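Local coordinates for protein polysaccharide deacetylase (Bacillus cereus, PDB 4HD5) that binds zinc and probably hydrolyses carbon-nitrogen bonds other than peptide bonds, as a member of the NodB-like polysaccharide deacetylases, at residues M174-L177 with K178-Y182; H305-D308 with K309-T312. All blocks are in the same frame, centred on the assembly; numbering follows the deposited sequence.

Both contacts are local, each within one continuous run of chain at a helix end of the barrel domain, and neither closes a long loop. Following the chain, interaction 1 comes first: it ends helix 167-179 and joins it to strand 183-185. Interaction 2 opens only after interaction 1 has closed, so the two stand in series and neither nest nor cross. It joins the loop after strand 298-300 to helix 308-314, which leads on to strand 320-326 of the parallel sheet. The two lie on opposite sides of the chain's centre, their own centres about 35 Å apart. Interaction 2 is the nearer to the zinc ion, though the side chain of Val306 is still about 13 Å from it.

Interaction 1. Residues M174-L177 with K178-Y182; sequences MKHL and KDNGY
Lys175 and Asp179, one helical turn apart, form a salt bridge: NZ of Lys175 donates to OD2 of Asp179 (2.8 Å), which accepts through its syn lone pair, on the side of the other carboxylate oxygen. The lysine chain runs extended and bends only at its last torsion (chi4 -58°), which swings NZ to the carboxylate.

Backbone bonds end the helix in a Schellman motif. N of Tyr182 donates to O of Leu177 (2.9 Å) and N of Gly181 to O of Lys178 (3.3 Å); Gly181, with positive phi, is the C-prime residue. N of Asn180 donates to O of His176 (3.1 Å).

Among polar side chains, ND2 of Asn180 grips that same O of His176 from the opposite face of its plane, nearly straight at 2.9 Å (168°). This ND2 also sits over one face of the His176 ring, ring and amide planes 45° apart. A water in the ring plane bridges NE2 of His176 and OH of Tyr182.

Apolar contact is a CH-pi interaction: CD2 of Leu177 stands over one face of the Tyr182 ring, 3.9 Å from its centroid. Ile200 of strand 199-206 touches both side chains, and Phe355 of helix 352-358 packs on Leu177 and His176.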
loop_
_atom_site.group_PDB
_atom_site.type_symbol
_atom_site.label_atom_id
_atom_site.label_comp_id
_atom_site.label_asym_id
_atom_site.label_seq_id
_atom_site.Cartn_x
_atom_site.Cartn_y
_atom_site.Cartn_z
ATOM N N MET A 174 -2.307 12.681 10.557
ATOM C CA MET A 174 -3.139 11.492 10.641
ATOM C C MET A 174 -4.624 11.849 10.520
ATOM O O MET A 174 -5.376 11.122 9.885
ATOM C CB MET A 174 -2.869 10.729 11.933
ATOM C CG MET A 174 -1.458 10.175 12.039
ATOM S SD MET A 174 -1.020 9.055 10.695
ATOM C CE MET A 174 -0.148 10.108 9.546
ATOM N N LYS A 175 -5.048 12.974 11.098
ATOM C CA LYS A 175 -6.439 13.397 10.938
ATOM C C LYS A 175 -6.767 13.714 9.476
ATOM O O LYS A 175 -7.890 13.461 9.019
ATOM C CB LYS A 175 -6.767 14.598 11.832
ATOM C CG LYS A 175 -8.257 14.855 11.957
ATOM C CD LYS A 175 -8.579 15.761 13.138
ATOM C CE LYS A 175 -10.073 16.033 13.235
ATOM N NZ LYS A 175 -10.631 16.662 12.002
ATOM N N HIS A 176 -5.789 14.234 8.733
ATOM C CA HIS A 176 -5.996 14.493 7.309
ATOM C C HIS A 176 -6.264 13.184 6.538
ATOM O O HIS A 176 -7.178 13.111 5.692
ATOM C CB HIS A 176 -4.816 15.254 6.707
ATOM C CG HIS A 176 -4.857 15.321 5.214
ATOM N ND1 HIS A 176 -5.658 16.212 4.532
ATOM C CD2 HIS A 176 -4.217 14.592 4.272
ATOM C CE1 HIS A 176 -5.512 16.023 3.232
ATOM N NE2 HIS A 176 -4.633 15.055 3.050
ATOM N N LEU A 177 -5.498 12.143 6.852
ATOM C CA LEU A 177 -5.726 10.817 6.263
ATOM C C LEU A 177 -7.124 10.271 6.623
ATOM O O LEU A 177 -7.810 9.674 5.775
ATOM C CB LEU A 177 -4.638 9.832 6.712
ATOM C CG LEU A 177 -3.174 10.185 6.371
ATOM C CD1 LEU A 177 -2.248 9.050 6.769
ATOM C CD2 LEU A 177 -2.997 10.504 4.896
ATOM N N LYS A 178 -7.543 10.471 7.869
ATOM C CA LYS A 178 -8.862 10.000 8.334
ATOM C C LYS A 178 -9.993 10.725 7.610
ATOM O O LYS A 178 -10.894 10.101 7.047
ATOM C CB LYS A 178 -9.005 10.193 9.844
ATOM C CG LYS A 178 -10.395 9.868 10.408
ATOM C CD LYS A 178 -10.381 9.951 11.919
ATOM C CE LYS A 178 -11.728 9.590 12.525
ATOM N NZ LYS A 178 -11.622 9.498 14.004
ATOM N N ASP A 179 -9.920 12.045 7.606
ATOM C CA ASP A 179 -10.971 12.864 7.021
ATOM C C ASP A 179 -11.089 12.707 5.497
ATOM O O ASP A 179 -12.153 12.940 4.934
ATOM C CB ASP A 179 -10.763 14.333 7.410
ATOM C CG ASP A 179 -10.931 14.581 8.915
ATOM O OD1 ASP A 179 -11.448 13.696 9.641
ATOM O OD2 ASP A 179 -10.527 15.667 9.386
ATOM N N ASN A 180 -10.015 12.304 4.825
ATOM C CA ASN A 180 -10.040 12.165 3.364
ATOM C C ASN A 180 -10.114 10.713 2.902
ATOM O O ASN A 180 -9.957 10.427 1.724
ATOM C CB ASN A 180 -8.849 12.900 2.737
ATOM C CG ASN A 180 -8.987 14.403 2.857
ATOM O OD1 ASN A 180 -9.643 15.047 2.037
ATOM N ND2 ASN A 180 -8.407 14.968 3.911
ATOM N N GLY A 181 -10.352 9.803 3.840
ATOM C CA GLY A 181 -10.684 8.432 3.507
ATOM C C GLY A 181 -9.516 7.609 3.003
ATOM O O GLY A 181 -9.690 6.747 2.149
ATOM N N TYR A 182 -8.320 7.875 3.526
ATOM C CA TYR A 182 -7.176 7.033 3.218
ATOM C C TYR A 182 -7.299 5.731 3.994
ATOM O O TYR A 182 -7.838 5.700 5.098
ATOM C CB TYR A 182 -5.853 7.732 3.549
ATOM C CG TYR A 182 -5.437 8.775 2.544
ATOM C CD1 TYR A 182 -6.018 10.046 2.536
ATOM C CD2 TYR A 182 -4.452 8.503 1.608
ATOM C CE1 TYR A 182 -5.623 11.007 1.606
ATOM C CE2 TYR A 182 -4.054 9.451 0.680
ATOM C CZ TYR A 182 -4.638 10.699 0.685
ATOM O OH TYR A 182 -4.233 11.630 -0.246
HETATM O O HOH W 1 -4.189 14.317 0.279
#

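Interaction 2. Residues H305-D308 with K309-T312; sequences HVDD and KVVT
Asp307 and Val310 make an N-cap contact at the start of helix 308-314, where the loop after strand 298-300 turns into the helix within the barrel domain. Asp307 is the N-cap residue: its OD1 accepts from N of Val310 at 2.9 Å, nearly straight at the hydrogen (163°), and is met almost end-on along its C-O bond. CG of Asp307 lies between the backbone N and the carbonyl carbon (chi1 63°), a torsion that brings OD1 back to the N-H groups of the first turn. A negative carboxylate here would probably be favoured by the positive end of the helix dipole. CG2 of Val310 packs 3.3 Å from OD1 of Asp307, a methyl group beside the capping oxygen.

The backbone of the cap residue begins the helical bonding, O of Asp307 accepting from N of Val311 at 3.1 Å. Ahead of the cap, Val306 lays CG2 obliquely against the helix, 3.6 Å from CG2 of Val311 and 4.2 Å from CG1 of Val310. Tyr301 touches both Val306 and Val310, and Tyr277 of helix 277-292 packs on Val310, which joins this end of the helix to its neighbours. The side chain of Val306 is about 13 Å from the bound zinc ion, which Asp206, His264 and His268 hold, so the contact is no part of the metal site. On the exposed flank, the salt bridge from NZ of Lys309 goes to Glu313, one turn further on.

O of Asp308 takes two bonds from Thr312, arriving from opposite faces of its plane: the backbone N at 3.1 Å, and the hydroxyl OG1, which donates at 2.9 Å from 32° out of that plane.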
loop_
_atom_site.group_PDB
_atom_site.type_symbol
_atom_site.label_atom_id
_atom_site.label_comp_id
_atom_site.label_asym_id
_atom_site.label_seq_id
_atom_site.Cartn_x
_atom_site.Cartn_y
_atom_site.Cartn_z
ATOM N N HIS A 305 21.263 2.791 2.639
ATOM C CA HIS A 305 22.371 2.271 1.823
ATOM C C HIS A 305 22.039 0.881 1.276
ATOM O O HIS A 305 21.813 -0.063 2.031
ATOM C CB HIS A 305 23.678 2.208 2.617
ATOM C CG HIS A 305 24.221 3.549 3.018
ATOM N ND1 HIS A 305 25.277 3.684 3.892
ATOM C CD2 HIS A 305 23.858 4.808 2.668
ATOM C CE1 HIS A 305 25.547 4.968 4.062
ATOM N NE2 HIS A 305 24.698 5.672 3.333
ATOM N N VAL A 306 22.011 0.770 -0.042
ATOM C CA VAL A 306 21.694 -0.492 -0.708
ATOM C C VAL A 306 22.478 -0.555 -2.014
ATOM O O VAL A 306 22.784 0.475 -2.609
ATOM C CB VAL A 306 20.157 -0.635 -0.949
ATOM C CG1 VAL A 306 19.613 0.512 -1.780
ATOM C CG2 VAL A 306 19.802 -1.964 -1.603
ATOM N N ASP A 307 22.826 -1.766 -2.430
ATOM C CA ASP A 307 23.393 -2.007 -3.756
ATOM C C ASP A 307 22.903 -3.382 -4.226
ATOM O O ASP A 307 22.134 -4.025 -3.513
ATOM C CB ASP A 307 24.928 -1.902 -3.731
ATOM C CG ASP A 307 25.591 -2.957 -2.854
ATOM O OD1 ASP A 307 24.939 -3.935 -2.445
ATOM O OD2 ASP A 307 26.805 -2.818 -2.586
ATOM N N ASP A 308 23.348 -3.833 -5.400
ATOM C CA ASP A 308 22.851 -5.091 -5.969
ATOM C C ASP A 308 23.117 -6.277 -5.049
ATOM O O ASP A 308 22.289 -7.173 -4.940
ATOM C CB ASP A 308 23.473 -5.376 -7.339
ATOM C CG ASP A 308 22.989 -4.430 -8.429
ATOM O OD1 ASP A 308 22.041 -3.655 -8.210
ATOM O OD2 ASP A 308 23.574 -4.478 -9.529
ATOM N N LYS A 309 24.277 -6.277 -4.401
ATOM C CA LYS A 309 24.643 -7.337 -3.477
ATOM C C LYS A 309 23.671 -7.394 -2.297
ATOM O O LYS A 309 23.195 -8.461 -1.922
ATOM C CB LYS A 309 26.072 -7.110 -2.975
ATOM C CG LYS A 309 26.542 -8.048 -1.880
ATOM C CD LYS A 309 26.684 -9.471 -2.391
ATOM C CE LYS A 309 26.934 -10.446 -1.250
ATOM N NZ LYS A 309 27.089 -11.841 -1.760
ATOM N N VAL A 310 23.387 -6.234 -1.713
ATOM C CA VAL A 310 22.524 -6.176 -0.544
ATOM C C VAL A 310 21.123 -6.671 -0.897
ATOM O O VAL A 310 20.511 -7.426 -0.135
ATOM C CB VAL A 310 22.505 -4.756 0.071
ATOM C CG1 VAL A 310 21.438 -4.644 1.151
ATOM C CG2 VAL A 310 23.878 -4.422 0.640
ATOM N N VAL A 311 20.628 -6.280 -2.064
ATOM C CA VAL A 311 19.332 -6.753 -2.536
ATOM C C VAL A 311 19.308 -8.274 -2.685
ATOM O O VAL A 311 18.335 -8.917 -2.285
ATOM C CB VAL A 311 18.933 -6.091 -3.873
ATOM C CG1 VAL A 311 17.719 -6.786 -4.479
ATOM C CG2 VAL A 311 18.637 -4.611 -3.662
ATOM N N THR A 312 20.365 -8.839 -3.259
ATOM C CA THR A 312 20.468 -10.287 -3.441
ATOM C C THR A 312 20.377 -11.027 -2.103
ATOM O O THR A 312 19.650 -12.012 -1.981
ATOM C CB THR A 312 21.773 -10.658 -4.174
ATOM O OG1 THR A 312 21.787 -10.021 -5.454
ATOM C CG2 THR A 312 21.900 -12.175 -4.368
#